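Local coordinates for SusD-like carbohydrate binding protein BF1063 (Bacteroides fragilis NCTC 9343, PDB 3I4G) that probably binds carbohydrate at the bacterial outer membrane as a SusD-like protein, although its natural ligand is not established, at residues H51-M56 with G380-I385; N62-R67 with L280-A285; G265-A270 with K364-S369; S272-G277 with M331-K336. All blocks are in the same frame, centred on the assembly; numbering follows the deposited sequence. Where two conformers were deposited one is given.

Contact 1: H51-M56 with G380-I385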
loop_
_atom_site.group_PDB
_atom_site.type_symbol
_atom_site.label_atom_id
_atom_site.label_comp_id
_atom_site.label_asym_id
_atom_site.label_seq_id
_atom_site.Cartn_x
_atom_site.Cartn_y
_atom_site.Cartn_z
ATOM N N HIS A 51 -5.082 -2.728 -7.679
ATOM C CA HIS A 51 -3.864 -2.933 -8.452
ATOM C C HIS A 51 -2.904 -1.760 -8.270
ATOM O O HIS A 51 -1.672 -1.942 -8.307
ATOM C CB HIS A 51 -4.186 -3.159 -9.931
ATOM C CG HIS A 51 -3.082 -3.782 -10.742
ATOM N ND1 HIS A 51 -1.757 -3.416 -10.668
ATOM C CD2 HIS A 51 -3.159 -4.707 -11.712
ATOM C CE1 HIS A 51 -1.060 -4.123 -11.548
ATOM N NE2 HIS A 51 -1.892 -4.917 -12.200
ATOM N N GLY A 52 -3.400 -0.559 -8.031
ATOM C CA GLY A 52 -2.523 0.570 -7.853
ATOM C C GLY A 52 -1.825 0.647 -6.523
ATOM O O GLY A 52 -0.703 1.163 -6.449
HETATM N N MSE A 53 -2.479 0.120 -5.487
HETATM C CA MSE A 53 -1.967 0.163 -4.136
HETATM C C MSE A 53 -1.494 -1.205 -3.648
HETATM O O MSE A 53 -0.302 -1.470 -3.605
HETATM C CB MSE A 53 -3.045 0.742 -3.200
HETATM C CG MSE A 53 -2.622 0.876 -1.701
HETATM SE SE MSE A 53 -3.843 1.880 -0.658
HETATM C CE MSE A 53 -5.256 0.510 -0.609
ATOM N N ILE A 54 -2.409 -2.109 -3.333
ATOM C CA ILE A 54 -2.058 -3.424 -2.761
ATOM C C ILE A 54 -1.070 -4.157 -3.619
ATOM O O ILE A 54 -0.041 -4.654 -3.126
ATOM C CB ILE A 54 -3.334 -4.251 -2.528
ATOM C CG1 ILE A 54 -4.178 -3.610 -1.436
ATOM C CG2 ILE A 54 -3.009 -5.709 -2.150
ATOM C CD1 ILE A 54 -5.658 -4.080 -1.459
HETATM N N MSE A 55 -1.307 -4.174 -4.930
HETATM C CA MSE A 55 -0.408 -4.933 -5.782
HETATM C C MSE A 55 0.930 -4.280 -6.020
HETATM O O MSE A 55 1.806 -4.960 -6.572
HETATM C CB MSE A 55 -1.090 -5.282 -7.095
HETATM C CG MSE A 55 -2.291 -6.192 -6.885
HETATM SE SE MSE A 55 -3.136 -6.731 -8.535
HETATM C CE MSE A 55 -4.251 -8.074 -7.859
HETATM N N MSE A 56 1.161 -3.053 -5.557
HETATM C CA MSE A 56 2.519 -2.546 -5.546
HETATM C C MSE A 56 3.394 -3.427 -4.674
HETATM O O MSE A 56 4.612 -3.358 -4.779
HETATM C CB MSE A 56 2.633 -1.100 -5.047
HETATM C CG MSE A 56 2.150 -0.102 -6.007
HETATM SE SE MSE A 56 2.791 1.684 -5.567
HETATM C CE MSE A 56 3.950 2.072 -7.078
ATOM N N GLY A 380 -15.825 -4.483 -0.102
ATOM C CA GLY A 380 -14.431 -4.490 0.332
ATOM C C GLY A 380 -14.075 -3.243 1.074
ATOM O O GLY A 380 -14.760 -2.222 0.972
ATOM N N LEU A 381 -12.986 -3.288 1.833
ATOM C CA LEU A 381 -12.500 -2.123 2.557
ATOM C C LEU A 381 -10.986 -2.204 2.601
ATOM O O LEU A 381 -10.425 -3.139 3.216
ATOM C CB LEU A 381 -13.133 -2.081 3.936
ATOM C CG LEU A 381 -12.957 -0.872 4.842
ATOM C CD1 LEU A 381 -11.498 -0.702 5.295
ATOM C CD2 LEU A 381 -13.452 0.374 4.144
ATOM N N THR A 382 -10.322 -1.245 1.957
ATOM C CA THR A 382 -8.852 -1.235 1.900
ATOM C C THR A 382 -8.323 0.047 2.521
ATOM O O THR A 382 -8.408 1.138 1.909
ATOM C CB THR A 382 -8.344 -1.407 0.473
ATOM O OG1 THR A 382 -8.779 -0.304 -0.320
ATOM C CG2 THR A 382 -8.877 -2.701 -0.124
ATOM N N PRO A 383 -7.782 -0.033 3.745
ATOM C CA PRO A 383 -7.201 1.161 4.346
ATOM C C PRO A 383 -6.029 1.746 3.573
ATOM O O PRO A 383 -5.227 0.999 2.984
ATOM C CB PRO A 383 -6.714 0.649 5.704
ATOM C CG PRO A 383 -7.645 -0.510 5.997
ATOM C CD PRO A 383 -7.772 -1.171 4.693
ATOM N N VAL A 384 -5.959 3.081 3.591
ATOM C CA VAL A 384 -4.874 3.844 2.999
ATOM C C VAL A 384 -3.977 4.390 4.105
ATOM O O VAL A 384 -2.751 4.353 4.009
ATOM C CB VAL A 384 -5.442 4.960 2.113
ATOM C CG1 VAL A 384 -4.311 5.771 1.540
ATOM C CG2 VAL A 384 -6.273 4.373 0.971
ATOM N N ILE A 385 -4.567 4.918 5.173
ATOM C CA ILE A 385 -3.843 5.404 6.339
ATOM C C ILE A 385 -4.455 4.781 7.583
ATOM O O ILE A 385 -5.637 4.980 7.881
ATOM C CB ILE A 385 -3.909 6.939 6.504
ATOM C CG1 ILE A 385 -3.349 7.681 5.279
ATOM C CG2 ILE A 385 -3.199 7.397 7.795
ATOM C CD1 ILE A 385 -1.846 7.504 4.988
#
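Met53, a selenomethionine on the short helix 50-54, reaches out to Thr382, Pro383 and Val384 of strand 380-386. The contact is helix-on-strand packing. The strand pairs antiparallel with strand 254-257, and Val384 and Ile385 both face Phe253 in a classic beta bulge. Met53 has CG anti to its backbone N (chi1 -179°) and runs on extended to the selenium. The chain then bends at chi3 (73°). Its SE lies 3.8 Å from Val384 CG2. Its CE sits 3.6 Å from Pro383 O and equally 3.6 Å from Thr382 OG1. The methyl therefore lies against two oxygens, while the selenium meets a methyl. The Met53 and Thr382 side chains lie alongside each other, pointing opposite ways.

Ile54 follows, and its CD1 packs 3.7 Å from Thr382 CG2. Thr382 thus offers its hydroxyl to Met53 and its methyl to Ile54. Ile54 also touches Tyr365, and Val384 is backed by Phe203 of helix 197-211 and by Trp48. No hydrogen bond joins the two segments, and every touching residue is buried. Beyond Ile54 the chain passes into a 3-10 turn, where Met56 N donates to Met53 O at 2.9 Å.

Contact 2: N62-R67 with L280-A285; sequences NAFDRR and LVNPAA
Leu280 lies among Asp65, Arg66 and Arg67 at one end of a two-stranded antiparallel sheet, strand 63-65 against strand 281-283. The strands, over 200 residues apart in sequence, tie the N-terminal part of the chain to the C-terminal part. Phe64 and Asn282 are the hydrogen-bonded pair, with 2.8 Å from Phe64 N to Asn282 O. Phe64 CG is anti to its backbone N (chi1 -179°). Its ring leads away from the partner strand to Ile472 and Val500, with Asn282 OD1 near its edge.

Leu280 has CG anti to its backbone N (chi1 -175°), and its two methyls do different work. CD1 lies 3.4 Å from Asp65 OD1 and over one face of the Arg66 guanidinium. CD2 sits over the centre of one face of the Arg67 guanidinium, 4.0 Å above the plane. Asp65 holds that group side-on: Arg67 NE bonds Asp65 OD1, and Arg67 NH2 forms a 2.8 Å salt bridge with Asp65 OD2. Arg67 NH2 also bonds His51, and Asp65 OD2 also bonds His58.

The Arg66 chain bends at chi2 and chi3 and crosses Leu280 at about a right angle. Its NH1 bonds Trp278 O, and its NH2 forms a salt bridge with a bound HEPES, probably from the crystallisation liquor. Asn282 OD1 accepts from Arg357 N and lies 3.6 Å from Arg66 CB. Asp65 closes an Asx turn, with OD1 accepting from Arg67 N at 2.9 Å through its anti lone pair.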
loop_
_atom_site.group_PDB
_atom_site.type_symbol
_atom_site.label_atom_id
_atom_site.label_comp_id
_atom_site.label_asym_id
_atom_site.label_seq_id
_atom_site.Cartn_x
_atom_site.Cartn_y
_atom_site.Cartn_z
ATOM N N ASN A 62 8.474 -8.184 -0.499
ATOM C CA ASN A 62 7.409 -8.922 0.153
ATOM C C ASN A 62 6.640 -9.876 -0.726
ATOM O O ASN A 62 5.995 -10.796 -0.194
ATOM C CB ASN A 62 6.370 -7.953 0.772
ATOM C CG ASN A 62 6.813 -7.283 2.048
ATOM O OD1 ASN A 62 7.828 -7.642 2.638
ATOM N ND2 ASN A 62 5.996 -6.353 2.519
ATOM N N ALA A 63 6.648 -9.696 -2.049
ATOM C CA ALA A 63 5.703 -10.434 -2.872
ATOM C C ALA A 63 6.157 -10.482 -4.314
ATOM O O ALA A 63 7.185 -9.921 -4.680
ATOM C CB ALA A 63 4.304 -9.827 -2.747
ATOM N N PHE A 64 5.372 -11.181 -5.108
ATOM C CA PHE A 64 5.654 -11.452 -6.512
ATOM C C PHE A 64 4.347 -11.414 -7.279
ATOM O O PHE A 64 3.286 -11.724 -6.754
ATOM C CB PHE A 64 6.312 -12.812 -6.615
ATOM C CG PHE A 64 6.703 -13.245 -8.016
ATOM C CD1 PHE A 64 7.813 -12.675 -8.613
ATOM C CD2 PHE A 64 6.077 -14.286 -8.663
ATOM C CE1 PHE A 64 8.243 -13.079 -9.896
ATOM C CE2 PHE A 64 6.502 -14.699 -9.913
ATOM C CZ PHE A 64 7.591 -14.095 -10.536
ATOM N N ASP A 65 4.441 -11.040 -8.547
ATOM C CA ASP A 65 3.289 -10.997 -9.438
ATOM C C ASP A 65 3.177 -12.327 -10.171
ATOM O O ASP A 65 4.134 -12.735 -10.811
ATOM C CB ASP A 65 3.480 -9.853 -10.440
ATOM C CG ASP A 65 2.230 -9.496 -11.151
ATOM O OD1 ASP A 65 1.798 -10.264 -12.000
ATOM O OD2 ASP A 65 1.628 -8.443 -10.878
ATOM N N ARG A 66 2.029 -12.998 -10.081
ATOM C CA ARG A 66 1.869 -14.314 -10.742
ATOM C C ARG A 66 2.164 -14.216 -12.222
ATOM O O ARG A 66 2.489 -15.223 -12.823
ATOM C CB ARG A 66 0.453 -14.856 -10.539
ATOM C CG ARG A 66 0.284 -16.362 -10.812
ATOM C CD ARG A 66 -1.102 -16.740 -11.364
ATOM N NE ARG A 66 -1.218 -16.187 -12.697
ATOM C CZ ARG A 66 -2.029 -15.228 -13.078
ATOM N NH1 ARG A 66 -3.028 -14.795 -12.315
ATOM N NH2 ARG A 66 -1.897 -14.756 -14.311
ATOM N N ARG A 67 1.933 -13.051 -12.845
ATOM C CA ARG A 67 2.180 -12.911 -14.291
ATOM C C ARG A 67 3.672 -13.055 -14.620
ATOM O O ARG A 67 4.013 -13.277 -15.785
ATOM C CB ARG A 67 1.617 -11.597 -14.841
ATOM C CG ARG A 67 0.097 -11.554 -14.699
ATOM C CD ARG A 67 -0.542 -10.221 -14.931
ATOM N NE ARG A 67 -0.126 -9.272 -13.916
ATOM C CZ ARG A 67 -0.620 -8.062 -13.756
ATOM N NH1 ARG A 67 -1.540 -7.585 -14.587
ATOM N NH2 ARG A 67 -0.176 -7.310 -12.770
ATOM N N LEU A 280 -3.408 -13.965 -8.345
ATOM C CA LEU A 280 -2.426 -12.993 -8.888
ATOM C C LEU A 280 -1.420 -12.514 -7.841
ATOM O O LEU A 280 -0.274 -12.269 -8.169
ATOM C CB LEU A 280 -3.147 -11.809 -9.533
ATOM C CG LEU A 280 -2.236 -10.792 -10.239
ATOM C CD1 LEU A 280 -1.353 -11.454 -11.278
ATOM C CD2 LEU A 280 -3.023 -9.651 -10.881
ATOM N N VAL A 281 -1.867 -12.336 -6.587
ATOM C CA VAL A 281 -1.043 -11.801 -5.467
ATOM C C VAL A 281 -0.328 -12.914 -4.721
ATOM O O VAL A 281 -0.973 -13.757 -4.141
ATOM C CB VAL A 281 -1.911 -10.991 -4.486
ATOM C CG1 VAL A 281 -1.032 -10.422 -3.382
ATOM C CG2 VAL A 281 -2.658 -9.916 -5.235
ATOM N N ASN A 282 1.017 -12.974 -4.784
ATOM C CA ASN A 282 1.798 -14.084 -4.218
ATOM C C ASN A 282 2.901 -13.633 -3.241
ATOM O O ASN A 282 3.979 -13.204 -3.670
ATOM C CB ASN A 282 2.478 -14.866 -5.370
ATOM C CG ASN A 282 1.549 -15.434 -6.447
ATOM O OD1 ASN A 282 2.041 -15.824 -7.497
ATOM N ND2 ASN A 282 0.243 -15.583 -6.170
ATOM N N PRO A 283 2.654 -13.694 -1.926
ATOM C CA PRO A 283 3.709 -13.353 -0.964
ATOM C C PRO A 283 4.952 -14.190 -1.159
ATOM O O PRO A 283 4.880 -15.325 -1.584
ATOM C CB PRO A 283 3.043 -13.630 0.392
ATOM C CG PRO A 283 1.555 -13.483 0.121
ATOM C CD PRO A 283 1.384 -14.017 -1.281
ATOM N N ALA A 284 6.096 -13.605 -0.855
ATOM C CA ALA A 284 7.384 -14.240 -1.010
ATOM C C ALA A 284 7.986 -14.749 0.287
ATOM O O ALA A 284 7.639 -14.312 1.391
ATOM C CB ALA A 284 8.373 -13.243 -1.619
ATOM N N ALA A 285 8.954 -15.654 0.158
ATOM C CA ALA A 285 9.677 -16.202 1.313
ATOM C C ALA A 285 10.268 -15.115 2.191
ATOM O O ALA A 285 10.268 -15.262 3.404
ATOM C CB ALA A 285 10.801 -17.174 0.878
#

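Contact 3: G265-A270 with K364-S369. With EDO (1,2-ethanediol), chain C.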
loop_
_atom_site.group_PDB
_atom_site.type_symbol
_atom_site.label_atom_id
_atom_site.label_comp_id
_atom_site.label_asym_id
_atom_site.label_seq_id
_atom_site.Cartn_x
_atom_site.Cartn_y
_atom_site.Cartn_z
ATOM N N GLY A 265 -12.938 -6.021 -7.558
ATOM C CA GLY A 265 -12.583 -7.275 -8.192
ATOM C C GLY A 265 -11.395 -7.967 -7.535
ATOM O O GLY A 265 -10.907 -8.972 -8.078
ATOM N N LEU A 266 -10.928 -7.463 -6.397
ATOM C CA LEU A 266 -9.780 -8.051 -5.732
ATOM C C LEU A 266 -10.000 -9.540 -5.455
ATOM O O LEU A 266 -9.083 -10.331 -5.652
ATOM C CB LEU A 266 -9.414 -7.301 -4.430
ATOM C CG LEU A 266 -8.225 -7.857 -3.666
ATOM C CD1 LEU A 266 -6.914 -7.848 -4.508
ATOM C CD2 LEU A 266 -8.073 -7.079 -2.362
ATOM N N PRO A 267 -11.195 -9.977 -4.991
ATOM C CA PRO A 267 -11.362 -11.427 -4.790
ATOM C C PRO A 267 -11.150 -12.266 -6.056
ATOM O O PRO A 267 -10.465 -13.293 -6.021
ATOM C CB PRO A 267 -12.787 -11.534 -4.263
ATOM C CG PRO A 267 -13.044 -10.180 -3.645
ATOM C CD PRO A 267 -12.406 -9.235 -4.605
ATOM N N GLN A 268 -11.743 -11.851 -7.177
ATOM C CA GLN A 268 -11.519 -12.593 -8.407
ATOM C C GLN A 268 -10.042 -12.699 -8.699
ATOM O O GLN A 268 -9.539 -13.738 -9.179
ATOM C CB GLN A 268 -12.224 -11.870 -9.555
ATOM C CG GLN A 268 -11.944 -12.490 -10.937
ATOM C CD GLN A 268 -12.572 -13.840 -11.103
ATOM O OE1 GLN A 268 -13.721 -13.932 -11.548
ATOM N NE2 GLN A 268 -11.865 -14.891 -10.691
ATOM N N HIS A 269 -9.324 -11.615 -8.484
ATOM C CA HIS A 269 -7.925 -11.601 -8.809
ATOM C C HIS A 269 -7.020 -12.313 -7.841
ATOM O O HIS A 269 -6.037 -12.913 -8.289
ATOM C CB HIS A 269 -7.380 -10.153 -8.966
ATOM C CG HIS A 269 -6.975 -9.841 -10.371
ATOM N ND1 HIS A 269 -7.260 -8.641 -10.985
ATOM C CD2 HIS A 269 -6.285 -10.581 -11.269
ATOM C CE1 HIS A 269 -6.785 -8.677 -12.223
ATOM N NE2 HIS A 269 -6.189 -9.841 -12.422
ATOM N N ALA A 270 -7.334 -12.253 -6.557
ATOM C CA ALA A 270 -6.367 -12.673 -5.528
ATOM C C ALA A 270 -6.758 -13.857 -4.654
ATOM O O ALA A 270 -5.939 -14.295 -3.858
ATOM C CB ALA A 270 -5.991 -11.494 -4.636
ATOM N N LYS A 364 -5.019 -11.360 4.037
ATOM C CA LYS A 364 -5.482 -10.003 4.345
ATOM C C LYS A 364 -6.496 -9.558 3.302
ATOM O O LYS A 364 -6.348 -9.870 2.128
ATOM C CB LYS A 364 -4.315 -9.046 4.403
ATOM C CG LYS A 364 -4.647 -7.648 4.910
ATOM C CD LYS A 364 -3.404 -6.800 5.168
ATOM C CE LYS A 364 -2.713 -7.144 6.516
ATOM N NZ LYS A 364 -1.491 -6.326 6.793
ATOM N N TYR A 365 -7.525 -8.830 3.787
ATOM C CA TYR A 365 -8.617 -8.206 3.020
ATOM C C TYR A 365 -9.794 -9.127 2.704
ATOM O O TYR A 365 -10.782 -8.668 2.145
ATOM C CB TYR A 365 -8.097 -7.576 1.717
ATOM C CG TYR A 365 -7.061 -6.507 1.866
ATOM C CD1 TYR A 365 -7.371 -5.247 2.376
ATOM C CD2 TYR A 365 -5.744 -6.736 1.474
ATOM C CE1 TYR A 365 -6.406 -4.267 2.520
ATOM C CE2 TYR A 365 -4.775 -5.767 1.639
ATOM C CZ TYR A 365 -5.104 -4.530 2.136
ATOM O OH TYR A 365 -4.149 -3.574 2.235
ATOM N N PHE A 366 -9.705 -10.395 3.098
ATOM C CA PHE A 366 -10.772 -11.379 2.804
ATOM C C PHE A 366 -11.506 -11.808 4.053
ATOM O O PHE A 366 -10.960 -12.501 4.893
ATOM C CB PHE A 366 -10.190 -12.581 2.033
ATOM C CG PHE A 366 -9.506 -12.176 0.742
ATOM C CD1 PHE A 366 -10.199 -11.483 -0.251
ATOM C CD2 PHE A 366 -8.195 -12.431 0.523
ATOM C CE1 PHE A 366 -9.566 -11.063 -1.398
ATOM C CE2 PHE A 366 -7.570 -12.008 -0.639
ATOM C CZ PHE A 366 -8.248 -11.338 -1.600
ATOM N N GLU A 367 -12.752 -11.335 4.171
ATOM C CA GLU A 367 -13.630 -11.639 5.304
ATOM C C GLU A 367 -14.182 -13.028 5.085
ATOM O O GLU A 367 -15.288 -13.181 4.547
ATOM C CB GLU A 367 -14.700 -10.543 5.388
ATOM C CG GLU A 367 -15.654 -10.664 6.567
ATOM C CD GLU A 367 -16.670 -9.521 6.624
ATOM O OE1 GLU A 367 -16.381 -8.367 6.276
ATOM O OE2 GLU A 367 -17.809 -9.783 7.049
ATOM N N GLU A 368 -13.487 -14.035 5.610
ATOM C CA GLU A 368 -13.706 -15.434 5.254
ATOM C C GLU A 368 -15.026 -16.030 5.674
ATOM O O GLU A 368 -15.489 -16.936 5.017
ATOM C CB GLU A 368 -12.591 -16.308 5.856
ATOM C CG GLU A 368 -11.210 -15.951 5.331
ATOM C CD GLU A 368 -10.142 -16.699 6.099
ATOM O OE1 GLU A 368 -10.201 -17.930 6.146
ATOM O OE2 GLU A 368 -9.204 -16.036 6.647
ATOM N N SER A 369 -15.643 -15.559 6.736
ATOM C CA SER A 369 -16.901 -16.174 7.159
ATOM C C SER A 369 -18.117 -15.619 6.429
ATOM O O SER A 369 -19.190 -16.221 6.495
ATOM C CB SER A 369 -17.082 -16.005 8.657
ATOM O OG SER A 369 -17.134 -14.637 9.004
HETATM C C1 EDO C . -14.139 -9.303 -0.241
HETATM O O1 EDO C . -13.598 -8.065 -0.755
HETATM C C2 EDO C . -14.115 -9.145 1.274
HETATM O O2 EDO C . -14.081 -10.433 1.855
#
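Phe366 has CG anti to its carbonyl carbon (chi1 -57°), and its ring extends to the helix 266-270. From the helix, Leu266 holds CG anti to its own backbone N (chi1 180°), which places that carbon near the ring. The two side chains cross at about a right angle. The ring tip does most of the touching. Phe366 CZ lies 3.8 Å from Ala270 CB, which meets the ring at its edge, near its plane. The same CZ is 4.0 Å from Leu266 CG. Phe366 CE1 lies 3.9 Å from Pro267 CA. One aromatic end is thus set among three residues of a single short helix. That helix is fixed by Ala270 N, which bonds Leu266 O at 2.8 Å.

Tyr365 makes a smaller contact. Its CB lies 4.1 Å from Leu266 CD2, while its ring goes on to Ile54, Thr382 and Pro383. Leu266 also touches Tyr50 and Ile54 of helix 50-54, and Phe366 touches Phe330. The contact joins the loop after strand 360-362 to the short helix 266-270.

A 1,2-ethanediol, probably from the crystallisation liquor, lies beside the aromatic packing. Its O2 accepts from Glu367 N at 2.8 Å, and its O1 is 3.6 Å from Pro267 CG. It is also hydrogen-bonded to Asn379 O.

No hydrogen bond passes directly between the two segments. Their cohesion is apolar, so it rests on shape and burial. The diol bonds the Glu367 side and only touches Pro267.

Contact 4: S272-G277 with M331-K336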
loop_
_atom_site.group_PDB
_atom_site.type_symbol
_atom_site.label_atom_id
_atom_site.label_comp_id
_atom_site.label_asym_id
_atom_site.label_seq_id
_atom_site.Cartn_x
_atom_site.Cartn_y
_atom_site.Cartn_z
ATOM N N SER A 272 -7.558 -17.922 -4.378
ATOM C CA SER A 272 -6.996 -19.058 -5.084
ATOM C C SER A 272 -8.109 -19.810 -5.822
ATOM O O SER A 272 -9.311 -19.538 -5.637
ATOM C CB SER A 272 -6.215 -19.969 -4.128
ATOM O OG SER A 272 -7.082 -20.770 -3.363
ATOM N N ALA A 273 -7.725 -20.759 -6.652
ATOM C CA ALA A 273 -8.699 -21.459 -7.492
ATOM C C ALA A 273 -9.815 -22.120 -6.717
ATOM O O ALA A 273 -10.949 -22.119 -7.179
ATOM C CB ALA A 273 -7.967 -22.493 -8.358
ATOM N N LYS A 274 -9.521 -22.689 -5.562
ATOM C CA LYS A 274 -10.570 -23.389 -4.779
ATOM C C LYS A 274 -11.682 -22.447 -4.365
ATOM O O LYS A 274 -12.806 -22.897 -4.081
ATOM C CB LYS A 274 -9.971 -24.084 -3.551
ATOM C CG LYS A 274 -9.605 -23.157 -2.397
ATOM C CD LYS A 274 -8.852 -23.910 -1.280
ATOM C CE LYS A 274 -8.628 -23.054 -0.083
ATOM N NZ LYS A 274 -9.905 -22.544 0.554
ATOM N N ASP A 275 -11.389 -21.147 -4.292
ATOM C CA ASP A 275 -12.366 -20.137 -3.935
ATOM C C ASP A 275 -12.742 -19.231 -5.112
ATOM O O ASP A 275 -13.305 -18.157 -4.923
ATOM C CB ASP A 275 -11.842 -19.341 -2.738
ATOM C CG ASP A 275 -11.725 -20.197 -1.517
ATOM O OD1 ASP A 275 -12.766 -20.799 -1.159
ATOM O OD2 ASP A 275 -10.614 -20.295 -0.948
ATOM N N GLY A 276 -12.439 -19.687 -6.316
ATOM C CA GLY A 276 -12.878 -18.965 -7.521
ATOM C C GLY A 276 -11.960 -17.914 -8.060
ATOM O O GLY A 276 -12.352 -17.195 -8.983
ATOM N N GLY A 277 -10.731 -17.823 -7.543
ATOM C CA GLY A 277 -9.846 -16.730 -7.935
ATOM C C GLY A 277 -8.681 -17.121 -8.798
ATOM O O GLY A 277 -8.422 -18.300 -9.026
HETATM N N MSE A 331 -11.214 -19.693 4.222
HETATM C CA MSE A 331 -12.621 -19.805 3.824
HETATM C C MSE A 331 -13.158 -21.221 4.094
HETATM O O MSE A 331 -13.945 -21.787 3.314
HETATM C CB MSE A 331 -12.868 -19.361 2.368
HETATM C CG MSE A 331 -12.742 -17.901 2.209
HETATM SE SE MSE A 331 -13.162 -17.341 0.379
HETATM C CE MSE A 331 -13.124 -15.498 0.711
ATOM N N GLY A 332 -12.724 -21.795 5.206
ATOM C CA GLY A 332 -13.278 -23.056 5.668
ATOM C C GLY A 332 -12.746 -24.313 5.024
ATOM O O GLY A 332 -13.199 -25.397 5.360
ATOM N N THR A 333 -11.850 -24.199 4.054
ATOM C CA THR A 333 -11.306 -25.374 3.389
ATOM C C THR A 333 -9.802 -25.216 3.262
ATOM O O THR A 333 -9.253 -24.108 3.301
ATOM C CB THR A 333 -11.959 -25.628 1.998
ATOM O OG1 THR A 333 -11.706 -24.530 1.104
ATOM C CG2 THR A 333 -13.500 -25.841 2.150
ATOM N N GLU A 334 -9.143 -26.351 3.170
ATOM C CA GLU A 334 -7.690 -26.386 3.156
ATOM C C GLU A 334 -7.112 -25.926 1.825
ATOM O O GLU A 334 -7.505 -26.401 0.758
ATOM C CB GLU A 334 -7.196 -27.802 3.449
ATOM C CG GLU A 334 -5.671 -27.923 3.629
ATOM C CD GLU A 334 -5.235 -29.302 4.021
ATOM O OE1 GLU A 334 -5.946 -29.946 4.815
ATOM O OE2 GLU A 334 -4.148 -29.734 3.593
ATOM N N TYR A 335 -6.119 -25.038 1.901
ATOM C CA TYR A 335 -5.366 -24.616 0.723
ATOM C C TYR A 335 -4.375 -25.745 0.391
ATOM O O TYR A 335 -3.588 -26.153 1.235
ATOM C CB TYR A 335 -4.639 -23.312 0.990
ATOM C CG TYR A 335 -3.881 -22.785 -0.210
ATOM C CD1 TYR A 335 -4.481 -22.649 -1.467
ATOM C CD2 TYR A 335 -2.594 -22.367 -0.083
ATOM C CE1 TYR A 335 -3.785 -22.142 -2.546
ATOM C CE2 TYR A 335 -1.891 -21.849 -1.142
ATOM C CZ TYR A 335 -2.488 -21.719 -2.362
ATOM O OH TYR A 335 -1.750 -21.196 -3.423
ATOM N N LYS A 336 -4.421 -26.244 -0.840
ATOM C CA LYS A 336 -3.533 -27.303 -1.316
ATOM C C LYS A 336 -2.684 -26.735 -2.449
ATOM O O LYS A 336 -3.207 -26.378 -3.515
ATOM C CB LYS A 336 -4.348 -28.517 -1.754
ATOM C CG LYS A 336 -5.126 -29.106 -0.599
ATOM C CD LYS A 336 -5.968 -30.276 -1.004
ATOM C CE LYS A 336 -6.728 -30.778 0.185
ATOM N NZ LYS A 336 -7.644 -31.890 -0.170
HETATM O O HOH W 1 -13.458 -22.557 0.690
#
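Lys274 NZ is bonded to Thr333 twice, beside the turn of a beta hairpin formed by strands 329-330 and 333-334. Met331 and Gly332 connect the strands, and both have positive phi and near type I' turn angles. The shorter bond, 2.7 Å, runs from Lys274 NZ to Thr333 OG1. The longer, 3.2 Å, goes to Thr333 O, with the nitrogen well above the carbonyl plane (64°). The lysine chain is extended until it bends at chi4 (60°). Its NZ also makes a salt bridge of 2.8 Å with Asp275 OD2 and bonds Phe330 O. The ammonium thus has four oxygen partners. One water bridges the segments: it donates to Asp275 OD1 and Met331 O and accepts from Thr333 OG1 at 2.7 Å.

Asp275 faces the turn as well, with CG 3.7 Å from the selenium of Met331. Farther along, Ser272 CB lies 3.6 Å from Tyr335 CE1, and Lys274 CE approaches the Tyr335 ring at its edge.

The second shell fixes these groups. Met331 N is held by Glu368. Tyr335 stacks edge-to-face with Tyr324. The 272-277 turn is tied together by Ser272 O, which accepts from Asp275 N and Gly277 N, one from each face of its plane.

In the fold
Contact 1 lies nearest the centre of the chain and contact 4 farthest out. Contacts 1, 2 and 3 are buried, whereas contact 4 is partly exposed. Contacts 1 and 3 have no hydrogen bond between their segments; contact 3 is apolar, while contact 1 also sets a methyl against two oxygens. They share neighbours, since Tyr365 packs on both Ile54 and Thr382. Contact 2 is a backbone-paired sheet with charged side chains at one end. It meets contact 1 through His51 with Arg67 and through Met55. Its strand 281-283 follows helix 266-270 of contact 3, and the two contacts cross along the chain. Contact 4 relies on a lysine, an aspartate and water, and reaches contact 3 through Glu368 and Met331.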